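Aldose 1-epimerase (Caenorhabditis elegans, PDB 1LUR) probably catalyses the interconversion of the alpha and beta anomers of aldose sugars such as galactose, as an aldose 1-epimerase (mutarotase). Local coordinates at residues 99-113 with 124-136. Numbering follows the deposited sequence.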
ATOM      1  N   TYR A  99      -0.499  15.808   7.504  1.00 24.83           N
ATOM      2  CA  TYR A  99       0.836  15.301   7.181  1.00 24.59           C
ATOM      3  C   TYR A  99       0.603  13.913   6.590  1.00 25.71           C
ATOM      4  O   TYR A  99       0.315  12.956   7.314  1.00 24.87           O
ATOM      5  CB  TYR A  99       1.684  15.188   8.448  1.00 22.14           C
ATOM      6  CG  TYR A  99       3.168  15.124   8.193  1.00 23.53           C
ATOM      7  CD1 TYR A  99       3.819  16.156   7.510  1.00 20.98           C
ATOM      8  CD2 TYR A  99       3.939  14.064   8.675  1.00 21.14           C
ATOM      9  CE1 TYR A  99       5.187  16.145   7.320  1.00 22.67           C
ATOM     10  CE2 TYR A  99       5.326  14.041   8.486  1.00 21.99           C
ATOM     11  CZ  TYR A  99       5.940  15.093   7.809  1.00 23.25           C
ATOM     12  OH  TYR A  99       7.305  15.116   7.639  1.00 24.34           O
ATOM     13  N   LEU A 100       0.755  13.813   5.274  1.00 26.50           N
ATOM     14  CA  LEU A 100       0.547  12.566   4.550  1.00 24.35           C
ATOM     15  C   LEU A 100       1.754  11.715   4.175  1.00 23.80           C
ATOM     16  O   LEU A 100       2.759  12.212   3.675  1.00 23.59           O
ATOM     17  CB  LEU A 100      -0.244  12.880   3.275  1.00 27.49           C
ATOM     18  CG  LEU A 100      -0.590  11.748   2.308  1.00 27.93           C
ATOM     19  CD1 LEU A 100      -1.728  10.926   2.869  1.00 28.01           C
ATOM     20  CD2 LEU A 100      -0.996  12.342   0.963  1.00 32.46           C
ATOM     21  N   HIS A 101       1.623  10.411   4.409  1.00 23.56           N
ATOM     22  CA  HIS A 101       2.668   9.444   4.102  1.00 22.44           C
ATOM     23  C   HIS A 101       4.074   9.777   4.560  1.00 21.99           C
ATOM     24  O   HIS A 101       5.029   9.634   3.793  1.00 23.09           O
ATOM     25  CB  HIS A 101       2.697   9.162   2.595  1.00 23.29           C
ATOM     26  CG  HIS A 101       1.392   8.677   2.048  1.00 25.96           C
ATOM     27  ND1 HIS A 101       0.585   7.790   2.727  1.00 25.99           N
ATOM     28  CD2 HIS A 101       0.776   8.923   0.868  1.00 26.41           C
ATOM     29  CE1 HIS A 101      -0.473   7.508   1.988  1.00 27.37           C
ATOM     30  NE2 HIS A 101      -0.382   8.183   0.855  1.00 27.14           N
ATOM     31  N   GLY A 102       4.205  10.222   5.804  1.00 21.24           N
ATOM     32  CA  GLY A 102       5.516  10.552   6.327  1.00 21.97           C
ATOM     33  C   GLY A 102       6.169  11.844   5.878  1.00 21.76           C
ATOM     34  O   GLY A 102       7.320  12.091   6.226  1.00 22.45           O
ATOM     35  N   GLY A 103       5.458  12.651   5.099  1.00 24.15           N
ATOM     36  CA  GLY A 103       6.013  13.914   4.635  1.00 24.30           C
ATOM     37  C   GLY A 103       6.834  13.863   3.362  1.00 25.69           C
ATOM     38  O   GLY A 103       7.028  12.800   2.790  1.00 25.38           O
ATOM     39  N   PRO A 104       7.345  15.020   2.902  1.00 26.27           N
ATOM     40  CA  PRO A 104       8.156  15.116   1.685  1.00 26.37           C
ATOM     41  C   PRO A 104       9.410  14.244   1.726  1.00 26.22           C
ATOM     42  O   PRO A 104       9.924  13.848   0.681  1.00 26.17           O
ATOM     43  CB  PRO A 104       8.463  16.615   1.587  1.00 27.48           C
ATOM     44  CG  PRO A 104       8.448  17.060   3.003  1.00 27.91           C
ATOM     45  CD  PRO A 104       7.255  16.327   3.575  1.00 27.56           C
ATOM     46  N   ASN A 105       9.904  13.953   2.928  1.00 25.20           N
ATOM     47  CA  ASN A 105      11.091  13.120   3.063  1.00 26.09           C
ATOM     48  C   ASN A 105      10.728  11.786   3.728  1.00 24.83           C
ATOM     49  O   ASN A 105      11.527  11.207   4.462  1.00 22.99           O
ATOM     50  CB  ASN A 105      12.190  13.832   3.860  1.00 26.50           C
ATOM     51  CG  ASN A 105      13.566  13.221   3.621  1.00 27.69           C
ATOM     52  OD1 ASN A 105      13.925  12.920   2.485  1.00 32.45           O
ATOM     53  ND2 ASN A 105      14.343  13.047   4.686  1.00 29.09           N
ATOM     54  N   GLY A 106       9.508  11.317   3.467  1.00 25.96           N
ATOM     55  CA  GLY A 106       9.058  10.054   4.031  1.00 24.97           C
ATOM     56  C   GLY A 106       9.819   8.923   3.351  1.00 25.73           C
ATOM     57  O   GLY A 106      10.555   9.159   2.383  1.00 24.44           O
ATOM     58  N   LEU A 107       9.645   7.699   3.841  1.00 24.75           N
ATOM     59  CA  LEU A 107      10.330   6.542   3.275  1.00 26.03           C
ATOM     60  C   LEU A 107      10.090   6.348   1.780  1.00 25.57           C
ATOM     61  O   LEU A 107      10.978   5.899   1.061  1.00 26.15           O
ATOM     62  CB  LEU A 107       9.925   5.267   4.032  1.00 23.50           C
ATOM     63  CG  LEU A 107      10.105   5.291   5.556  1.00 23.05           C
ATOM     64  CD1 LEU A 107       9.781   3.914   6.125  1.00 21.15           C
ATOM     65  CD2 LEU A 107      11.541   5.688   5.922  1.00 21.94           C
ATOM     66  N   GLY A 108       8.895   6.689   1.313  1.00 25.75           N
ATOM     67  CA  GLY A 108       8.593   6.532  -0.098  1.00 27.85           C
ATOM     68  C   GLY A 108       9.416   7.446  -0.992  1.00 29.44           C
ATOM     69  O   GLY A 108       9.540   7.193  -2.195  1.00 28.43           O
ATOM     70  N   TYR A 109       9.987   8.500  -0.413  1.00 29.85           N
ATOM     71  CA  TYR A 109      10.797   9.444  -1.186  1.00 32.94           C
ATOM     72  C   TYR A 109      12.285   9.324  -0.931  1.00 33.59           C
ATOM     73  O   TYR A 109      13.046  10.234  -1.256  1.00 34.06           O
ATOM     74  CB  TYR A 109      10.364  10.885  -0.893  1.00 33.77           C
ATOM     75  CG  TYR A 109       8.979  11.204  -1.382  1.00 33.62           C
ATOM     76  CD1 TYR A 109       8.686  11.197  -2.743  1.00 34.85           C
ATOM     77  CD2 TYR A 109       7.948  11.472  -0.485  1.00 35.27           C
ATOM     78  CE1 TYR A 109       7.396  11.445  -3.199  1.00 35.66           C
ATOM     79  CE2 TYR A 109       6.656  11.720  -0.932  1.00 34.34           C
ATOM     80  CZ  TYR A 109       6.387  11.702  -2.293  1.00 35.71           C
ATOM     81  OH  TYR A 109       5.106  11.923  -2.745  1.00 36.16           O
ATOM     82  N   ARG A 110      12.711   8.206  -0.356  1.00 33.03           N
ATOM     83  CA  ARG A 110      14.129   8.031  -0.082  1.00 34.23           C
ATOM     84  C   ARG A 110      14.732   6.819  -0.781  1.00 34.32           C
ATOM     85  O   ARG A 110      14.029   5.881  -1.140  1.00 34.93           O
ATOM     86  CB  ARG A 110      14.346   7.951   1.425  1.00 34.71           C
ATOM     87  CG  ARG A 110      13.880   9.218   2.138  1.00 35.45           C
ATOM     88  CD  ARG A 110      14.134   9.130   3.611  1.00 33.41           C
ATOM     89  NE  ARG A 110      15.547   8.895   3.872  1.00 35.49           N
ATOM     90  CZ  ARG A 110      16.036   8.548   5.056  1.00 34.33           C
ATOM     91  NH1 ARG A 110      15.219   8.399   6.092  1.00 34.62           N
ATOM     92  NH2 ARG A 110      17.339   8.342   5.199  1.00 35.68           N
ATOM     93  N   LYS A 111      16.044   6.866  -0.985  1.00 34.76           N
ATOM     94  CA  LYS A 111      16.765   5.788  -1.641  1.00 34.13           C
ATOM     95  C   LYS A 111      17.155   4.728  -0.617  1.00 32.49           C
ATOM     96  O   LYS A 111      17.989   4.967   0.259  1.00 31.13           O
ATOM     97  CB  LYS A 111      18.019   6.345  -2.325  1.00 38.92           C
ATOM     98  CG  LYS A 111      17.755   7.575  -3.194  1.00 41.78           C
ATOM     99  CD  LYS A 111      19.002   8.006  -3.965  1.00 46.29           C
ATOM    100  CE  LYS A 111      19.294   7.048  -5.108  1.00 46.85           C
ATOM    101  NZ  LYS A 111      18.158   7.023  -6.074  1.00 48.23           N
ATOM    102  N   TRP A 112      16.538   3.555  -0.727  1.00 29.97           N
ATOM    103  CA  TRP A 112      16.818   2.455   0.188  1.00 27.70           C
ATOM    104  C   TRP A 112      18.044   1.668  -0.270  1.00 30.21           C
ATOM    105  O   TRP A 112      18.356   1.638  -1.458  1.00 30.22           O
ATOM    106  CB  TRP A 112      15.635   1.492   0.238  1.00 27.29           C
ATOM    107  CG  TRP A 112      14.374   2.059   0.789  1.00 24.38           C
ATOM    108  CD1 TRP A 112      13.710   3.174   0.360  1.00 24.57           C
ATOM    109  CD2 TRP A 112      13.578   1.490   1.830  1.00 22.96           C
ATOM    110  NE1 TRP A 112      12.538   3.331   1.074  1.00 22.35           N
ATOM    111  CE2 TRP A 112      12.434   2.308   1.980  1.00 23.05           C
ATOM    112  CE3 TRP A 112      13.715   0.363   2.649  1.00 21.36           C
ATOM    113  CZ2 TRP A 112      11.435   2.031   2.916  1.00 23.93           C
ATOM    114  CZ3 TRP A 112      12.717   0.089   3.583  1.00 24.58           C
ATOM    115  CH2 TRP A 112      11.594   0.921   3.705  1.00 23.57           C
ATOM    116  N   GLU A 113      18.716   1.023   0.677  1.00 30.92           N
ATOM    117  CA  GLU A 113      19.903   0.225   0.377  1.00 34.41           C
ATOM    118  C   GLU A 113      19.463  -1.191   0.011  1.00 33.83           C
ATOM    119  O   GLU A 113      18.465  -1.688   0.528  1.00 32.27           O
ATOM    120  CB  GLU A 113      20.818   0.143   1.603  1.00 37.39           C
ATOM    121  CG  GLU A 113      21.461   1.457   2.007  1.00 45.28           C
ATOM    122  CD  GLU A 113      22.608   1.837   1.096  1.00 49.41           C
ATOM    123  OE1 GLU A 113      23.614   1.098   1.077  1.00 52.65           O
ATOM    124  OE2 GLU A 113      22.507   2.870   0.398  1.00 52.13           O
ATOM    125  N   PHE A 124      15.359  -4.496   0.960  1.00 30.59           N
ATOM    126  CA  PHE A 124      15.818  -3.113   1.015  1.00 30.38           C
ATOM    127  C   PHE A 124      15.845  -2.680   2.469  1.00 30.35           C
ATOM    128  O   PHE A 124      15.065  -3.169   3.282  1.00 27.80           O
ATOM    129  CB  PHE A 124      14.859  -2.179   0.274  1.00 28.93           C
ATOM    130  CG  PHE A 124      14.670  -2.509  -1.175  1.00 30.35           C
ATOM    131  CD1 PHE A 124      13.492  -3.098  -1.617  1.00 28.63           C
ATOM    132  CD2 PHE A 124      15.659  -2.204  -2.107  1.00 31.82           C
ATOM    133  CE1 PHE A 124      13.297  -3.377  -2.969  1.00 30.58           C
ATOM    134  CE2 PHE A 124      15.476  -2.478  -3.460  1.00 31.13           C
ATOM    135  CZ  PHE A 124      14.290  -3.066  -3.892  1.00 30.36           C
ATOM    136  N   SER A 125      16.741  -1.758   2.801  1.00 29.87           N
ATOM    137  CA  SER A 125      16.829  -1.282   4.170  1.00 29.68           C
ATOM    138  C   SER A 125      17.046   0.223   4.146  1.00 29.55           C
ATOM    139  O   SER A 125      17.578   0.761   3.180  1.00 29.64           O
ATOM    140  CB  SER A 125      17.978  -1.966   4.909  1.00 30.85           C
ATOM    141  OG  SER A 125      17.962  -1.615   6.287  1.00 31.11           O
ATOM    142  N   VAL A 126      16.606   0.899   5.201  1.00 27.68           N
ATOM    143  CA  VAL A 126      16.754   2.344   5.298  1.00 28.81           C
ATOM    144  C   VAL A 126      16.556   2.782   6.742  1.00 28.07           C
ATOM    145  O   VAL A 126      15.865   2.115   7.514  1.00 28.39           O
ATOM    146  CB  VAL A 126      15.727   3.077   4.403  1.00 27.34           C
ATOM    147  CG1 VAL A 126      14.327   2.954   4.993  1.00 25.78           C
ATOM    148  CG2 VAL A 126      16.125   4.540   4.246  1.00 29.42           C
ATOM    149  N   ARG A 127      17.176   3.896   7.109  1.00 27.75           N
ATOM    150  CA  ARG A 127      17.059   4.415   8.460  1.00 28.77           C
ATOM    151  C   ARG A 127      16.378   5.767   8.405  1.00 27.78           C
ATOM    152  O   ARG A 127      16.529   6.509   7.435  1.00 28.14           O
ATOM    153  CB  ARG A 127      18.440   4.579   9.100  1.00 29.00           C
ATOM    154  CG  ARG A 127      19.168   3.286   9.372  1.00 31.74           C
ATOM    155  CD  ARG A 127      20.597   3.573   9.827  1.00 36.43           C
ATOM    156  NE  ARG A 127      21.293   2.362  10.236  1.00 38.84           N
ATOM    157  CZ  ARG A 127      21.061   1.714  11.371  1.00 39.82           C
ATOM    158  NH1 ARG A 127      20.147   2.165  12.226  1.00 39.06           N
ATOM    159  NH2 ARG A 127      21.736   0.606  11.645  1.00 41.67           N
ATOM    160  N   ALA A 128      15.634   6.086   9.455  1.00 27.15           N
ATOM    161  CA  ALA A 128      14.929   7.355   9.527  1.00 27.11           C
ATOM    162  C   ALA A 128      14.772   7.786  10.984  1.00 27.06           C
ATOM    163  O   ALA A 128      14.481   6.967  11.851  1.00 27.17           O
ATOM    164  CB  ALA A 128      13.555   7.225   8.866  1.00 26.72           C
ATOM    165  N   ASN A 129      14.985   9.074  11.242  1.00 25.31           N
ATOM    166  CA  ASN A 129      14.864   9.628  12.582  1.00 25.70           C
ATOM    167  C   ASN A 129      14.119  10.955  12.502  1.00 25.94           C
ATOM    168  O   ASN A 129      13.809  11.435  11.412  1.00 25.85           O
ATOM    169  CB  ASN A 129      16.240   9.843  13.228  1.00 27.44           C
ATOM    170  CG  ASN A 129      17.137  10.755  12.416  1.00 29.30           C
ATOM    171  OD1 ASN A 129      16.665  11.613  11.672  1.00 29.91           O
ATOM    172  ND2 ASN A 129      18.452  10.581  12.571  1.00 33.48           N
ATOM    173  N   GLU A 130      13.847  11.557  13.656  1.00 24.93           N
ATOM    174  CA  GLU A 130      13.132  12.827  13.677  1.00 25.35           C
ATOM    175  C   GLU A 130      13.729  13.886  12.740  1.00 26.93           C
ATOM    176  O   GLU A 130      12.983  14.637  12.113  1.00 25.01           O
ATOM    177  CB  GLU A 130      13.046  13.365  15.115  1.00 25.70           C
ATOM    178  CG  GLU A 130      12.121  14.580  15.277  1.00 26.46           C
ATOM    179  CD  GLU A 130      12.025  15.069  16.720  1.00 30.46           C
ATOM    180  OE1 GLU A 130      12.717  14.490  17.583  1.00 29.45           O
ATOM    181  OE2 GLU A 130      11.259  16.031  16.991  1.00 27.66           O
ATOM    182  N   GLN A 131      15.058  13.951  12.625  1.00 29.21           N
ATOM    183  CA  GLN A 131      15.662  14.953  11.740  1.00 32.50           C
ATOM    184  C   GLN A 131      15.302  14.739  10.280  1.00 32.65           C
ATOM    185  O   GLN A 131      15.236  15.695   9.511  1.00 32.71           O
ATOM    186  CB  GLN A 131      17.191  14.975  11.855  1.00 36.40           C
ATOM    187  CG  GLN A 131      17.733  15.758  13.031  1.00 43.81           C
ATOM    188  CD  GLN A 131      18.060  14.870  14.208  1.00 48.11           C
ATOM    189  OE1 GLN A 131      18.813  13.896  14.074  1.00 51.36           O
ATOM    190  NE2 GLN A 131      17.509  15.198  15.373  1.00 50.02           N
ATOM    191  N   ASP A 132      15.082  13.486   9.897  1.00 31.09           N
ATOM    192  CA  ASP A 132      14.731  13.171   8.519  1.00 31.50           C
ATOM    193  C   ASP A 132      13.296  13.516   8.152  1.00 31.86           C
ATOM    194  O   ASP A 132      13.041  14.045   7.067  1.00 33.32           O
ATOM    195  CB  ASP A 132      14.911  11.676   8.222  1.00 32.45           C
ATOM    196  CG  ASP A 132      16.340  11.218   8.338  1.00 33.55           C
ATOM    197  OD1 ASP A 132      17.211  11.812   7.670  1.00 34.82           O
ATOM    198  OD2 ASP A 132      16.586  10.251   9.086  1.00 32.99           O
ATOM    199  N   ASP A 133      12.360  13.231   9.056  1.00 29.77           N
ATOM    200  CA  ASP A 133      10.955  13.504   8.776  1.00 28.68           C
ATOM    201  C   ASP A 133      10.104  14.179   9.845  1.00 28.38           C
ATOM    202  O   ASP A 133       8.890  14.292   9.678  1.00 29.20           O
ATOM    203  CB  ASP A 133      10.291  12.189   8.403  1.00 27.15           C
ATOM    204  CG  ASP A 133      10.536  11.108   9.449  1.00 26.01           C
ATOM    205  OD1 ASP A 133      10.645  11.461  10.645  1.00 24.05           O
ATOM    206  OD2 ASP A 133      10.612   9.916   9.088  1.00 25.28           O
ATOM    207  N   GLY A 134      10.717  14.594  10.948  1.00 29.00           N
ATOM    208  CA  GLY A 134       9.950  15.247  11.994  1.00 27.72           C
ATOM    209  C   GLY A 134       9.113  14.342  12.883  1.00 27.11           C
ATOM    210  O   GLY A 134       8.491  14.820  13.834  1.00 27.22           O
ATOM    211  N   LEU A 135       9.063  13.046  12.584  1.00 25.68           N
ATOM    212  CA  LEU A 135       8.278  12.135  13.412  1.00 23.28           C
ATOM    213  C   LEU A 135       9.159  11.702  14.599  1.00 23.97           C
ATOM    214  O   LEU A 135      10.388  11.732  14.515  1.00 23.21           O
ATOM    215  CB  LEU A 135       7.786  10.943  12.574  1.00 21.16           C
ATOM    216  CG  LEU A 135       6.639  11.287  11.596  1.00 21.33           C
ATOM    217  CD1 LEU A 135       6.442  10.166  10.581  1.00 18.59           C
ATOM    218  CD2 LEU A 135       5.337  11.526  12.379  1.00 21.64           C
ATOM    219  N   PRO A 136       8.544  11.301  15.720  1.00 24.04           N
ATOM    220  CA  PRO A 136       9.342  10.895  16.885  1.00 23.01           C
ATOM    221  C   PRO A 136      10.285   9.716  16.705  1.00 25.02           C
ATOM    222  O   PRO A 136      10.045   8.834  15.883  1.00 23.60           O
ATOM    223  CB  PRO A 136       8.284  10.628  17.954  1.00 25.32           C
ATOM    224  CG  PRO A 136       7.107  10.143  17.145  1.00 24.35           C
ATOM    225  CD  PRO A 136       7.104  11.099  15.964  1.00 23.21           C
TER
HETATM  226  O   HOH W   1       8.372   9.671   7.588  1.00 21.02           O
HETATM  227  O   HOH W   2      12.222   9.354   6.426  1.00 28.17           O
HETATM  228  O   HOH W   3      16.964  12.286   4.964  1.00 53.58           O
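Trp112 lies against Val126 and Phe124, its indole over Val126 on strand 121-129. Trp112 CB sits 3.6 Å from Ser125 O, and CG faces Val126 CB. Trp112 CE3 runs beside Phe124 CB (3.7 Å) and Val126 CG1; CZ2, CZ3 and CH2 share that methyl, which stands 3.3 Å from the centroid of the Trp112 six-membered ring, 3° off the normal, a close CH-pi contact. Valine suits because its methyls divide: chi1 of 72° puts CG1 between backbone N and carbonyl carbon, against the indole, and leaves CG2 facing Arg110. Trp112 NE1 donates to Leu107 O (3.0 Å), which takes Arg110 N on the opposite face of its plane. A leucine in place of Trp112 would probably leave Val126 CG1 without its aromatic face and Leu107 O without the indole donor.

Arginine suits its spot because the flat guanidinium rests on Val126 CG2 while its edge gives Arg127 O a weak bond from Arg110 NH1 (2.7 Å). Asp132 OD2 lies well out of that plane, a long pairing of charges with no N-H pointing at it. Asn129 OD1 accepts from Asp132 N and Asp132 OD2 from Asn129 N, a capping box starting helix 130-133. Asn105 ND2 bonds Asp132 O at 2.9 Å, and a water joins ND2 to Asp132 OD1. Tyr99 is long enough for its OH to reach Asp133 O (2.7 Å); the Asp133 carboxylate makes an Asx turn to Leu135 N and a salt bridge to Arg72.

Loop 101-112 passes over strand 121-129 and helix 130-133, Trp112 also touching strands 138-147 and 69-70, then enters strand 113-118 at the hydrogen-bonded Glu113-Ser125 pair, edging the large sheet of this mutarotase beta-sandwich.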